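Local coordinates for protein serine hydrolase CCSP0084 (Cycloclasticus sp. P1, PDB 4I3F) that probably hydrolyses carbon-carbon bonds of meta-cleavage products and ester bonds, as a serine hydrolase of the alpha/beta hydrolase family from a bacterium that degrades polyaromatic hydrocarbons, at residues A[101-112]-A[130-141]. Numbering follows the deposited sequence.
Sequences DIWVQQQIDLLD and VTLHLLNRHPER. With NA (sodium ion), chain D.
Two helices on one face of the alpha/beta hydrolase sheet meet here: helix 96-113 packs through Val-104 and Ile-108 on helix 126-137, which follows the probable nucleophile elbow; the axes of 101-112 and 130-137 cross at -68°. Val-104 is a knob in the hole made by Val-130, His-133, Leu-134 and Arg-137. Its CG1 points anti to the backbone N (chi1 169°), which carries it to Leu-134 CD2 and to the ring edge of His-138, while its CG2 reaches His-133 CB at 3.7 Å and covers one face of the Arg-137 guanidinium. At one end of the crossing, the extended chain of Arg-137 brings NH1 2.9 Å from Asp-101 OD1, on the anti side of the carboxylate; a water bridges OD1 to Arg-137 NH2. His-138, the first residue beyond helix 126-137, turns one ring face to Ile-108, whose CG1 makes a CH-pi contact 3.7 Å from the ring centroid. That ring is tied at both nitrogens: NE2 donates to a water held by Gln-105 OE1, and ND1 binds the sodium ion at 2.5 Å, with Glu-140 OE2 and two waters as further ligands. Two bends, at chi2 and chi3, swing the Arg-141 guanidinium round to Asp-112 in a salt bridge; it also donates to the carbonyls of Ile-116 and Glu-117, and one sodium-bound water accepts from its NH1. A methionine in its place would probably leave the Asp-112 carboxylate without its countercharge and those two carbonyls without their donors. Both end nitrogens, Arg-141 NH1 and NH2, converge on Asp-112 OD1, each at 2.9 Å.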
loop_
_atom_site.group_PDB
_atom_site.type_symbol
_atom_site.label_atom_id
_atom_site.label_comp_id
_atom_site.label_asym_id
_atom_site.label_seq_id
_atom_site.Cartn_x
_atom_site.Cartn_y
_atom_site.Cartn_z
ATOM N N ASP A 101 4.735 -6.262 -12.263
ATOM C CA ASP A 101 5.049 -7.682 -12.434
ATOM C C ASP A 101 5.917 -8.190 -11.280
ATOM O O ASP A 101 5.644 -9.241 -10.694
ATOM C CB ASP A 101 5.754 -7.923 -13.772
ATOM C CG ASP A 101 4.830 -7.741 -14.973
ATOM O OD1 ASP A 101 3.593 -7.791 -14.798
ATOM O OD2 ASP A 101 5.354 -7.558 -16.094
ATOM N N ILE A 102 6.951 -7.421 -10.951
ATOM C CA ILE A 102 7.831 -7.722 -9.820
ATOM C C ILE A 102 7.094 -7.725 -8.471
ATOM O O ILE A 102 7.317 -8.618 -7.640
ATOM C CB ILE A 102 9.017 -6.722 -9.765
ATOM C CG1 ILE A 102 10.067 -7.077 -10.811
ATOM C CG2 ILE A 102 9.640 -6.698 -8.375
ATOM C CD1 ILE A 102 11.112 -5.986 -11.049
ATOM N N TRP A 103 6.242 -6.729 -8.249
ATOM C CA TRP A 103 5.513 -6.600 -6.980
ATOM C C TRP A 103 4.537 -7.758 -6.765
ATOM O O TRP A 103 4.414 -8.278 -5.646
ATOM C CB TRP A 103 4.796 -5.251 -6.920
ATOM C CG TRP A 103 5.755 -4.081 -6.832
ATOM C CD1 TRP A 103 6.989 -4.082 -6.245
ATOM C CD2 TRP A 103 5.564 -2.759 -7.365
ATOM N NE1 TRP A 103 7.567 -2.838 -6.358
ATOM C CE2 TRP A 103 6.718 -2.011 -7.048
ATOM C CE3 TRP A 103 4.531 -2.136 -8.078
ATOM C CZ2 TRP A 103 6.867 -0.667 -7.415
ATOM C CZ3 TRP A 103 4.681 -0.804 -8.445
ATOM C CH2 TRP A 103 5.841 -0.087 -8.120
ATOM N N VAL A 104 3.855 -8.167 -7.834
ATOM C CA VAL A 104 2.952 -9.314 -7.773
ATOM C C VAL A 104 3.743 -10.584 -7.446
ATOM O O VAL A 104 3.414 -11.288 -6.490
ATOM C CB VAL A 104 2.128 -9.462 -9.080
ATOM C CG1 VAL A 104 1.385 -10.802 -9.127
ATOM C CG2 VAL A 104 1.138 -8.297 -9.209
ATOM N N GLN A 105 4.797 -10.870 -8.210
ATOM C CA GLN A 105 5.558 -12.097 -7.979
ATOM C C GLN A 105 6.219 -12.104 -6.598
ATOM O O GLN A 105 6.339 -13.154 -5.960
ATOM C CB GLN A 105 6.597 -12.348 -9.087
ATOM C CG GLN A 105 7.207 -13.744 -9.038
ATOM C CD GLN A 105 6.166 -14.842 -9.218
ATOM O OE1 GLN A 105 5.362 -14.798 -10.147
ATOM N NE2 GLN A 105 6.186 -15.837 -8.334
ATOM N N GLN A 106 6.637 -10.934 -6.126
ATOM C CA GLN A 106 7.223 -10.837 -4.791
ATOM C C GLN A 106 6.276 -11.376 -3.714
ATOM O O GLN A 106 6.698 -12.108 -2.811
ATOM C CB GLN A 106 7.600 -9.387 -4.464
ATOM C CG GLN A 106 8.154 -9.224 -3.034
ATOM C CD GLN A 106 8.327 -7.777 -2.623
ATOM O OE1 GLN A 106 7.709 -6.877 -3.196
ATOM N NE2 GLN A 106 9.164 -7.543 -1.616
ATOM N N GLN A 107 4.997 -11.029 -3.801
ATOM C CA GLN A 107 4.067 -11.450 -2.758
ATOM C C GLN A 107 3.769 -12.935 -2.841
ATOM O O GLN A 107 3.599 -13.594 -1.812
ATOM C CB GLN A 107 2.769 -10.628 -2.805
ATOM C CG GLN A 107 2.980 -9.116 -2.707
ATOM C CD GLN A 107 4.026 -8.732 -1.674
ATOM O OE1 GLN A 107 4.034 -9.245 -0.564
ATOM N NE2 GLN A 107 4.919 -7.831 -2.045
ATOM N N ILE A 108 3.704 -13.468 -4.060
ATOM C CA ILE A 108 3.533 -14.905 -4.244
ATOM C C ILE A 108 4.756 -15.653 -3.706
ATOM O O ILE A 108 4.614 -16.655 -2.992
ATOM C CB ILE A 108 3.308 -15.267 -5.720
ATOM C CG1 ILE A 108 2.036 -14.593 -6.238
ATOM C CG2 ILE A 108 3.219 -16.781 -5.898
ATOM C CD1 ILE A 108 0.796 -14.983 -5.462
ATOM N N ASP A 109 5.949 -15.156 -4.036
ATOM C CA ASP A 109 7.189 -15.748 -3.540
ATOM C C ASP A 109 7.281 -15.669 -2.015
ATOM O O ASP A 109 7.844 -16.565 -1.380
ATOM C CB ASP A 109 8.409 -15.064 -4.160
ATOM C CG ASP A 109 8.577 -15.382 -5.632
ATOM O OD1 ASP A 109 7.972 -16.370 -6.111
ATOM O OD2 ASP A 109 9.323 -14.638 -6.311
ATOM N N LEU A 110 6.738 -14.604 -1.433
ATOM C CA LEU A 110 6.707 -14.463 0.027
ATOM C C LEU A 110 5.770 -15.498 0.660
ATOM O O LEU A 110 6.147 -16.187 1.607
ATOM C CB LEU A 110 6.272 -13.047 0.418
ATOM C CG LEU A 110 6.096 -12.723 1.906
ATOM C CD1 LEU A 110 7.383 -12.975 2.679
ATOM C CD2 LEU A 110 5.635 -11.281 2.113
ATOM N N LEU A 111 4.546 -15.597 0.144
ATOM C CA LEU A 111 3.592 -16.575 0.662
ATOM C C LEU A 111 4.115 -18.004 0.510
ATOM O O LEU A 111 3.934 -18.837 1.404
ATOM C CB LEU A 111 2.226 -16.415 -0.018
ATOM C CG LEU A 111 1.491 -15.101 0.220
ATOM C CD1 LEU A 111 0.189 -15.060 -0.579
ATOM C CD2 LEU A 111 1.205 -14.889 1.702
ATOM N N ASP A 112 4.782 -18.290 -0.606
ATOM C CA ASP A 112 5.334 -19.619 -0.814
ATOM C C ASP A 112 6.443 -19.902 0.206
ATOM O O ASP A 112 6.547 -21.001 0.744
ATOM C CB ASP A 112 5.896 -19.761 -2.232
ATOM C CG ASP A 112 4.817 -19.894 -3.293
ATOM O OD1 ASP A 112 3.622 -20.045 -2.946
ATOM O OD2 ASP A 112 5.183 -19.866 -4.489
ATOM N N VAL A 130 -1.262 -3.258 -6.373
ATOM C CA VAL A 130 -0.640 -4.579 -6.379
ATOM C C VAL A 130 -1.637 -5.630 -5.905
ATOM O O VAL A 130 -1.707 -6.734 -6.465
ATOM C CB VAL A 130 0.649 -4.609 -5.511
ATOM C CG1 VAL A 130 1.224 -6.013 -5.451
ATOM C CG2 VAL A 130 1.692 -3.647 -6.086
ATOM N N THR A 131 -2.427 -5.281 -4.886
ATOM C CA THR A 131 -3.470 -6.183 -4.393
ATOM C C THR A 131 -4.445 -6.545 -5.502
ATOM O O THR A 131 -4.781 -7.716 -5.681
ATOM C CB THR A 131 -4.244 -5.575 -3.206
ATOM O OG1 THR A 131 -3.345 -5.378 -2.104
ATOM C CG2 THR A 131 -5.374 -6.494 -2.776
ATOM N N LEU A 132 -4.916 -5.542 -6.244
ATOM C CA LEU A 132 -5.862 -5.806 -7.328
ATOM C C LEU A 132 -5.273 -6.743 -8.380
ATOM O O LEU A 132 -5.952 -7.658 -8.856
ATOM C CB LEU A 132 -6.317 -4.496 -7.969
ATOM C CG LEU A 132 -7.339 -3.721 -7.127
ATOM C CD1 LEU A 132 -7.563 -2.346 -7.737
ATOM C CD2 LEU A 132 -8.655 -4.470 -7.090
ATOM N N HIS A 133 -4.018 -6.510 -8.752
ATOM C CA HIS A 133 -3.363 -7.400 -9.707
ATOM C C HIS A 133 -3.114 -8.793 -9.142
ATOM O O HIS A 133 -3.178 -9.770 -9.881
ATOM C CB HIS A 133 -2.086 -6.758 -10.246
ATOM C CG HIS A 133 -2.353 -5.605 -11.155
ATOM N ND1 HIS A 133 -2.370 -5.730 -12.527
ATOM C CD2 HIS A 133 -2.683 -4.318 -10.888
ATOM C CE1 HIS A 133 -2.663 -4.561 -13.068
ATOM N NE2 HIS A 133 -2.858 -3.687 -12.096
ATOM N N LEU A 134 -2.872 -8.891 -7.835
ATOM C CA LEU A 134 -2.732 -10.198 -7.195
ATOM C C LEU A 134 -4.041 -10.986 -7.248
ATOM O O LEU A 134 -4.036 -12.183 -7.533
ATOM C CB LEU A 134 -2.262 -10.049 -5.748
ATOM C CG LEU A 134 -0.744 -9.928 -5.568
ATOM C CD1 LEU A 134 -0.421 -9.355 -4.180
ATOM C CD2 LEU A 134 -0.076 -11.283 -5.755
ATOM N N LEU A 135 -5.164 -10.321 -6.978
ATOM C CA LEU A 135 -6.460 -10.996 -7.018
ATOM C C LEU A 135 -6.799 -11.432 -8.438
ATOM O O LEU A 135 -7.438 -12.467 -8.647
ATOM C CB LEU A 135 -7.572 -10.077 -6.485
ATOM C CG LEU A 135 -7.377 -9.533 -5.070
ATOM C CD1 LEU A 135 -8.520 -8.605 -4.701
ATOM C CD2 LEU A 135 -7.277 -10.661 -4.067
ATOM N N ASN A 136 -6.364 -10.647 -9.417
ATOM C CA ASN A 136 -6.625 -10.963 -10.813
ATOM C C ASN A 136 -5.776 -12.128 -11.287
ATOM O O ASN A 136 -6.268 -13.024 -11.979
ATOM C CB ASN A 136 -6.332 -9.742 -11.689
ATOM C CG ASN A 136 -6.633 -9.990 -13.158
ATOM O OD1 ASN A 136 -7.709 -10.488 -13.523
ATOM N ND2 ASN A 136 -5.671 -9.664 -14.016
ATOM N N ARG A 137 -4.499 -12.112 -10.916
ATOM C CA ARG A 137 -3.537 -13.076 -11.462
ATOM C C ARG A 137 -3.451 -14.369 -10.661
ATOM O O ARG A 137 -3.220 -15.438 -11.234
ATOM C CB ARG A 137 -2.144 -12.441 -11.565
ATOM C CG ARG A 137 -2.049 -11.337 -12.612
ATOM C CD ARG A 137 -0.668 -10.711 -12.654
ATOM N NE ARG A 137 -0.713 -9.358 -13.202
ATOM C CZ ARG A 137 0.361 -8.633 -13.490
ATOM N NH1 ARG A 137 1.574 -9.135 -13.297
ATOM N NH2 ARG A 137 0.217 -7.410 -13.981
ATOM N N HIS A 138 -3.646 -14.267 -9.347
ATOM C CA HIS A 138 -3.508 -15.411 -8.447
ATOM C C HIS A 138 -4.663 -15.475 -7.455
ATOM O O HIS A 138 -4.435 -15.465 -6.239
ATOM C CB HIS A 138 -2.200 -15.275 -7.670
ATOM C CG HIS A 138 -0.987 -15.177 -8.546
ATOM N ND1 HIS A 138 -0.387 -16.280 -9.112
ATOM C CD2 HIS A 138 -0.264 -14.106 -8.951
ATOM C CE1 HIS A 138 0.654 -15.894 -9.830
ATOM N NE2 HIS A 138 0.751 -14.579 -9.749
ATOM N N PRO A 139 -5.907 -15.559 -7.961
ATOM C CA PRO A 139 -7.069 -15.422 -7.075
ATOM C C PRO A 139 -7.136 -16.491 -5.980
ATOM O O PRO A 139 -7.671 -16.212 -4.903
ATOM C CB PRO A 139 -8.259 -15.571 -8.034
ATOM C CG PRO A 139 -7.718 -16.311 -9.219
ATOM C CD PRO A 139 -6.306 -15.826 -9.355
ATOM N N GLU A 140 -6.589 -17.678 -6.239
ATOM C CA GLU A 140 -6.689 -18.782 -5.290
ATOM C C GLU A 140 -5.847 -18.576 -4.025
ATOM O O GLU A 140 -5.990 -19.321 -3.051
ATOM C CB GLU A 140 -6.290 -20.103 -5.966
ATOM C CG GLU A 140 -4.790 -20.230 -6.322
ATOM C CD GLU A 140 -4.322 -19.315 -7.465
ATOM O OE1 GLU A 140 -5.153 -18.691 -8.150
ATOM O OE2 GLU A 140 -3.101 -19.231 -7.684
ATOM N N ARG A 141 -4.971 -17.577 -4.035
ATOM C CA ARG A 141 -4.073 -17.369 -2.906
ATOM C C ARG A 141 -4.642 -16.370 -1.911
ATOM O O ARG A 141 -4.000 -16.068 -0.902
ATOM C CB ARG A 141 -2.707 -16.860 -3.374
ATOM C CG ARG A 141 -1.973 -17.790 -4.338
ATOM C CD ARG A 141 -1.822 -19.202 -3.789
ATOM N NE ARG A 141 -0.928 -19.277 -2.634
ATOM C CZ ARG A 141 0.397 -19.376 -2.712
ATOM N NH1 ARG A 141 1.001 -19.386 -3.891
ATOM N NH2 ARG A 141 1.131 -19.442 -1.607
HETATM NA NA NA D . -1.378 -18.613 -9.150
HETATM O O HOH W 1 1.933 -5.202 -15.325
HETATM O O HOH W 2 3.893 -10.874 -12.041
HETATM O O HOH W 3 3.202 -13.361 -10.934
HETATM O O HOH W 4 0.095 -19.198 -6.783
HETATM O O HOH W 5 0.259 -20.106 -10.770
#